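Local structure of hypothetical protein (Giardia lamblia, 3I3F) at the interface of chains A and B. The protein is of unknown function but belongs to the endoribonuclease L-PSP (RidA/YjgF) family, whose trimers typically carry ligand-binding clefts between subunits, and may act on small metabolites. Sequence-based numbering; all coordinates share one arbitrary frame. Chains: chain A/B, Hypothetical protein.

Contacts 1 and 2 are neighbouring patches of the A-B interface, the centres of their C-alpha atoms lying about 8 Å apart. They share A:Val83, B:Ala33 and B:Tyr40, so strand 82-90 of chain A and strands 32-35 and 38-41 of chain B run through both. Contact 1 is an apolar patch extending toward the turn between those chain B strands; contact 2 continues to strand 117-123 of chain A, where A:Cys117 forms a parallel beta bridge with B:Gly30. With three copies in the deposited assembly and an interface that is not an exact two-fold, the arrangement fits the trimer typical of this family.

Contact 1: the interface of chains A and B. Residues chain A 38, 81, 83-84, 137, 139; chain B 15, 33, 35-36, 40.
A:Val83 meets B:Tyr40 near the start of strand 82-90 of chain A, where its phi of -93° and psi of -43° depart from the extended geometry that B:Ala33, B:Val35 and B:Tyr40 keep on the facing strands. The valine divides its two methyls between different partners. CG1, anti to the backbone N (chi1 174°), stands over the face of the B:Tyr40 ring, 3.9 Å from the ring centroid, a CH-pi contact in which the two side chains meet at about a right angle. The same methyl touches the B:Ala33 methyl CB at 3.6 Å, which places it between the tyrosine ring and the alanine methyl. CG2, on the other branch, lies 3.9 Å from CG of B:Pro15 and 4.0 Å from CG1 of B:Val35. The burial agrees with a central role for the pair: chain B hides 53 Å² of A:Val83, and chain A hides 56 Å² of B:Tyr40.

Around this core the chains touch at further points. The far end of the tyrosine brings its hydroxyl OH to 4.1 Å from CG1 of A:Val137, again with the side chains roughly perpendicular. B:Pro15 also abuts the backbone of A:Tyr81, its CG lying 3.5 Å from the carbonyl O of that residue, a carbon-to-oxygen packing contact. A:Met38, bent at both chi2 and chi3, turns its thioether toward chain B; its SD and CG2 of B:Val35 approach tip to tip at 4.0 Å, while the amide OD1 of B:Asn36 passes alongside, 3.8 Å from SD of A:Met38, the two side chains running antiparallel. Within the patch, nitrogen and oxygen atoms of the two chains stay too far apart to bond, so the fit rests on apolar shape.

In the fold, chain A supplies strands 38-41, 82-90 and 131-139 and the end of the 3-10 helix 79-81, and chain B answers with strands 32-35 and 38-41, the turn at B:Asn36 between them, and the N-terminal segment at B:Pro15.

Contact 2: the interface of chains A and B. Residues chain A 83, 115, 117; chain B 17, 30-33, 40-42.
A:Cys117 presses its thiol against the backbone of B:Tyr40, B:Leu41 and B:Gly42, and chain B hides 81 Å² of this residue, far more than of any other in the patch. SG lies 3.4 Å from the carbonyl O of B:Tyr40 and 3.5 Å from the amide N of B:Gly42; both are read here as packing contacts. Its reach follows from chi1 of -64°, which sets SG anti to the carbonyl carbon of its own residue and beside the backbone N. The sulfur is also flanked by the methyl CB of B:Ala33 at 3.7 Å, and it therefore sits between strand 32-35 and the end of strand 38-41. One atom back along the side chain, CB of A:Cys117 rests 3.8 Å from CA of B:Gly42, where the glycine offers backbone alone.

B:Ala33 links this contact to its surroundings, since its methyl touches both the sulfur and A:Val83, the valine that covers the B:Tyr40 ring.

Outward from the thiol, the main chains themselves come together: A:Cys117 and B:Gly30 form a parallel beta bridge, with their CA atoms 4.1 Å apart. This pairing may help to register A:Cys117 against chain B. Before the bridge, the carbonyl O of A:Arg115 stands 3.7 Å above the plane of the B:Phe17 ring, with CD1 as its nearest ring atom, offset toward the rim. The rim atom CE1 of the same ring also approaches the carbonyl O of A:Val83, at 4.0 Å.

The site lies where strand 117-123 of chain A begins, against the B:Gly30 loop and the end of strand 38-41. Pentanoic acid, possibly a crystallisation or purification component, contacts residues next in sequence to A:Cys117, B:Gly30 and B:Gly42, which suggests that this contact borders the intersubunit cleft.

Contact 1: the interface of chains A and B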
loop_
_atom_site.group_PDB
_atom_site.type_symbol
_atom_site.label_atom_id
_atom_site.label_comp_id
_atom_site.label_asym_id
_atom_site.label_seq_id
_atom_site.Cartn_x
_atom_site.Cartn_y
_atom_site.Cartn_z
ATOM N N MET A 38 9.320 9.884 10.408
ATOM C CA MET A 38 8.951 8.625 9.766
ATOM C C MET A 38 9.707 8.474 8.453
ATOM O O MET A 38 9.923 9.454 7.736
ATOM C CB MET A 38 7.445 8.575 9.503
ATOM C CG MET A 38 6.581 8.638 10.758
ATOM S SD MET A 38 6.806 7.236 11.874
ATOM C CE MET A 38 6.177 5.892 10.875
ATOM N N TYR A 81 12.857 -0.916 13.427
ATOM C CA TYR A 81 11.963 0.240 13.511
ATOM C C TYR A 81 10.873 0.237 12.434
ATOM O O TYR A 81 10.052 1.152 12.384
ATOM C CB TYR A 81 12.770 1.538 13.440
ATOM C CG TYR A 81 13.616 1.768 14.666
ATOM C CD1 TYR A 81 13.157 2.563 15.713
ATOM C CD2 TYR A 81 14.866 1.176 14.789
ATOM C CE1 TYR A 81 13.932 2.770 16.849
ATOM C CE2 TYR A 81 15.649 1.375 15.918
ATOM C CZ TYR A 81 15.176 2.170 16.944
ATOM O OH TYR A 81 15.957 2.367 18.061
ATOM N N VAL A 83 7.464 -0.417 10.869
ATOM C CA VAL A 83 6.099 -0.539 11.377
ATOM C C VAL A 83 5.274 -1.452 10.472
ATOM O O VAL A 83 4.510 -2.301 10.939
ATOM C CB VAL A 83 5.418 0.849 11.417
ATOM C CG1 VAL A 83 3.950 0.730 11.807
ATOM C CG2 VAL A 83 6.165 1.783 12.364
ATOM N N SER A 84 5.430 -1.260 9.164
ATOM C CA SER A 84 4.630 -1.967 8.174
ATOM C C SER A 84 5.394 -2.125 6.861
ATOM O O SER A 84 6.237 -1.294 6.523
ATOM C CB SER A 84 3.328 -1.197 7.931
ATOM O OG SER A 84 2.471 -1.883 7.036
ATOM N N VAL A 137 7.331 1.314 5.863
ATOM C CA VAL A 137 7.159 2.486 6.710
ATOM C C VAL A 137 7.853 2.193 8.034
ATOM O O VAL A 137 7.606 1.154 8.653
ATOM C CB VAL A 137 5.664 2.783 6.957
ATOM C CG1 VAL A 137 5.492 4.037 7.812
ATOM C CG2 VAL A 137 4.927 2.932 5.628
ATOM N N ALA A 139 9.842 4.055 11.768
ATOM C CA ALA A 139 10.109 5.193 12.641
ATOM C C ALA A 139 11.603 5.494 12.650
ATOM O O ALA A 139 12.427 4.591 12.511
ATOM C CB ALA A 139 9.625 4.898 14.053
ATOM N N PRO B 15 9.032 0.743 17.731
ATOM C CA PRO B 15 7.566 0.817 17.721
ATOM C C PRO B 15 6.886 -0.286 18.530
ATOM O O PRO B 15 7.406 -1.400 18.624
ATOM C CB PRO B 15 7.214 0.668 16.237
ATOM C CG PRO B 15 8.422 1.101 15.513
ATOM C CD PRO B 15 9.580 0.697 16.362
ATOM N N ALA B 33 0.471 -2.463 15.047
ATOM C CA ALA B 33 1.585 -1.608 15.446
ATOM C C ALA B 33 1.059 -0.225 15.793
ATOM O O ALA B 33 0.202 0.309 15.090
ATOM C CB ALA B 33 2.613 -1.517 14.339
ATOM N N VAL B 35 2.339 3.722 16.600
ATOM C CA VAL B 35 3.452 4.659 16.494
ATOM C C VAL B 35 2.927 6.091 16.402
ATOM O O VAL B 35 2.150 6.419 15.504
ATOM C CB VAL B 35 4.354 4.326 15.276
ATOM C CG1 VAL B 35 3.543 4.296 13.984
ATOM C CG2 VAL B 35 5.505 5.317 15.171
ATOM N N ASN B 36 3.338 6.925 17.357
ATOM C CA ASN B 36 2.998 8.350 17.373
ATOM C C ASN B 36 1.496 8.625 17.238
ATOM O O ASN B 36 1.081 9.496 16.469
ATOM C CB ASN B 36 3.770 9.091 16.271
ATOM C CG ASN B 36 5.267 8.813 16.305
ATOM O OD1 ASN B 36 5.901 8.659 15.261
ATOM N ND2 ASN B 36 5.836 8.750 17.504
ATOM N N TYR B 40 -1.316 0.915 12.803
ATOM C CA TYR B 40 -1.182 0.163 11.558
ATOM C C TYR B 40 -1.562 -1.286 11.831
ATOM O O TYR B 40 -1.267 -1.810 12.908
ATOM C CB TYR B 40 0.261 0.225 11.051
ATOM C CG TYR B 40 0.707 1.600 10.606
ATOM C CD1 TYR B 40 0.820 1.913 9.254
ATOM C CD2 TYR B 40 1.021 2.588 11.535
ATOM C CE1 TYR B 40 1.229 3.173 8.839
ATOM C CE2 TYR B 40 1.430 3.853 11.129
ATOM C CZ TYR B 40 1.532 4.138 9.777
ATOM O OH TYR B 40 1.939 5.385 9.361
#

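Contact 2: the interface of chains A and B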
loop_
_atom_site.group_PDB
_atom_site.type_symbol
_atom_site.label_atom_id
_atom_site.label_comp_id
_atom_site.label_asym_id
_atom_site.label_seq_id
_atom_site.Cartn_x
_atom_site.Cartn_y
_atom_site.Cartn_z
ATOM N N VAL A 83 7.464 -0.417 10.869
ATOM C CA VAL A 83 6.099 -0.539 11.377
ATOM C C VAL A 83 5.274 -1.452 10.472
ATOM O O VAL A 83 4.510 -2.301 10.939
ATOM C CB VAL A 83 5.418 0.849 11.417
ATOM C CG1 VAL A 83 3.950 0.730 11.807
ATOM C CG2 VAL A 83 6.165 1.783 12.364
ATOM N N ARG A 115 7.482 -8.788 14.958
ATOM C CA ARG A 115 7.482 -8.725 13.497
ATOM C C ARG A 115 6.561 -7.599 13.037
ATOM O O ARG A 115 5.505 -7.384 13.631
ATOM C CB ARG A 115 7.055 -10.057 12.878
ATOM C CG ARG A 115 8.028 -11.172 13.171
ATOM C CD ARG A 115 7.852 -12.382 12.280
ATOM N NE ARG A 115 9.037 -13.231 12.411
ATOM C CZ ARG A 115 9.063 -14.491 12.847
ATOM N NH1 ARG A 115 7.952 -15.153 13.157
ATOM N NH2 ARG A 115 10.234 -15.110 12.937
ATOM N N CYS A 117 3.930 -5.190 10.770
ATOM C CA CYS A 117 2.713 -5.419 10.007
ATOM C C CYS A 117 3.094 -5.824 8.590
ATOM O O CYS A 117 4.020 -5.264 7.999
ATOM C CB CYS A 117 1.839 -4.168 9.988
ATOM S SG CYS A 117 1.232 -3.684 11.620
ATOM N N PHE B 17 4.376 -3.143 19.210
ATOM C CA PHE B 17 3.579 -4.148 18.521
ATOM C C PHE B 17 2.644 -4.824 19.504
ATOM O O PHE B 17 3.066 -5.253 20.580
ATOM C CB PHE B 17 4.482 -5.168 17.837
ATOM C CG PHE B 17 5.338 -4.568 16.769
ATOM C CD1 PHE B 17 4.795 -4.245 15.535
ATOM C CD2 PHE B 17 6.675 -4.288 17.005
ATOM C CE1 PHE B 17 5.576 -3.669 14.549
ATOM C CE2 PHE B 17 7.462 -3.715 16.021
ATOM C CZ PHE B 17 6.910 -3.405 14.793
ATOM N N GLY B 30 2.954 -9.134 11.838
ATOM C CA GLY B 30 2.582 -8.239 12.923
ATOM C C GLY B 30 1.107 -7.915 12.807
ATOM O O GLY B 30 0.634 -7.524 11.744
ATOM N N GLN B 31 0.369 -8.095 13.893
ATOM C CA GLN B 31 -1.075 -7.906 13.868
ATOM C C GLN B 31 -1.427 -6.426 13.984
ATOM O O GLN B 31 -2.260 -5.915 13.231
ATOM C CB GLN B 31 -1.713 -8.695 15.006
ATOM C CG GLN B 31 -3.192 -8.956 14.844
ATOM C CD GLN B 31 -3.838 -9.316 16.162
ATOM O OE1 GLN B 31 -3.921 -8.484 17.062
ATOM N NE2 GLN B 31 -4.290 -10.559 16.289
ATOM N N ILE B 32 -0.783 -5.759 14.938
ATOM C CA ILE B 32 -1.039 -4.358 15.253
ATOM C C ILE B 32 0.281 -3.667 15.578
ATOM O O ILE B 32 1.107 -4.218 16.305
ATOM C CB ILE B 32 -1.935 -4.212 16.504
ATOM C CG1 ILE B 32 -3.246 -4.992 16.361
ATOM C CG2 ILE B 32 -2.217 -2.738 16.791
ATOM C CD1 ILE B 32 -4.056 -5.042 17.646
ATOM N N ALA B 33 0.471 -2.463 15.047
ATOM C CA ALA B 33 1.585 -1.608 15.446
ATOM C C ALA B 33 1.059 -0.225 15.793
ATOM O O ALA B 33 0.202 0.309 15.090
ATOM C CB ALA B 33 2.613 -1.517 14.339
ATOM N N TYR B 40 -1.316 0.915 12.803
ATOM C CA TYR B 40 -1.182 0.163 11.558
ATOM C C TYR B 40 -1.562 -1.286 11.831
ATOM O O TYR B 40 -1.267 -1.810 12.908
ATOM C CB TYR B 40 0.261 0.225 11.051
ATOM C CG TYR B 40 0.707 1.600 10.606
ATOM C CD1 TYR B 40 0.820 1.913 9.254
ATOM C CD2 TYR B 40 1.021 2.588 11.535
ATOM C CE1 TYR B 40 1.229 3.173 8.839
ATOM C CE2 TYR B 40 1.430 3.853 11.129
ATOM C CZ TYR B 40 1.532 4.138 9.777
ATOM O OH TYR B 40 1.939 5.385 9.361
ATOM N N LEU B 41 -2.211 -1.932 10.865
ATOM C CA LEU B 41 -2.558 -3.349 10.988
ATOM C C LEU B 41 -1.868 -4.197 9.927
ATOM O O LEU B 41 -1.689 -3.766 8.785
ATOM C CB LEU B 41 -4.068 -3.559 10.864
ATOM C CG LEU B 41 -4.997 -2.846 11.847
ATOM C CD1 LEU B 41 -6.428 -3.289 11.598
ATOM C CD2 LEU B 41 -4.599 -3.121 13.289
ATOM N N GLY B 42 -1.498 -5.418 10.307
ATOM C CA GLY B 42 -1.109 -6.428 9.332
ATOM C C GLY B 42 -2.336 -6.863 8.557
ATOM O O GLY B 42 -3.466 -6.537 8.934
#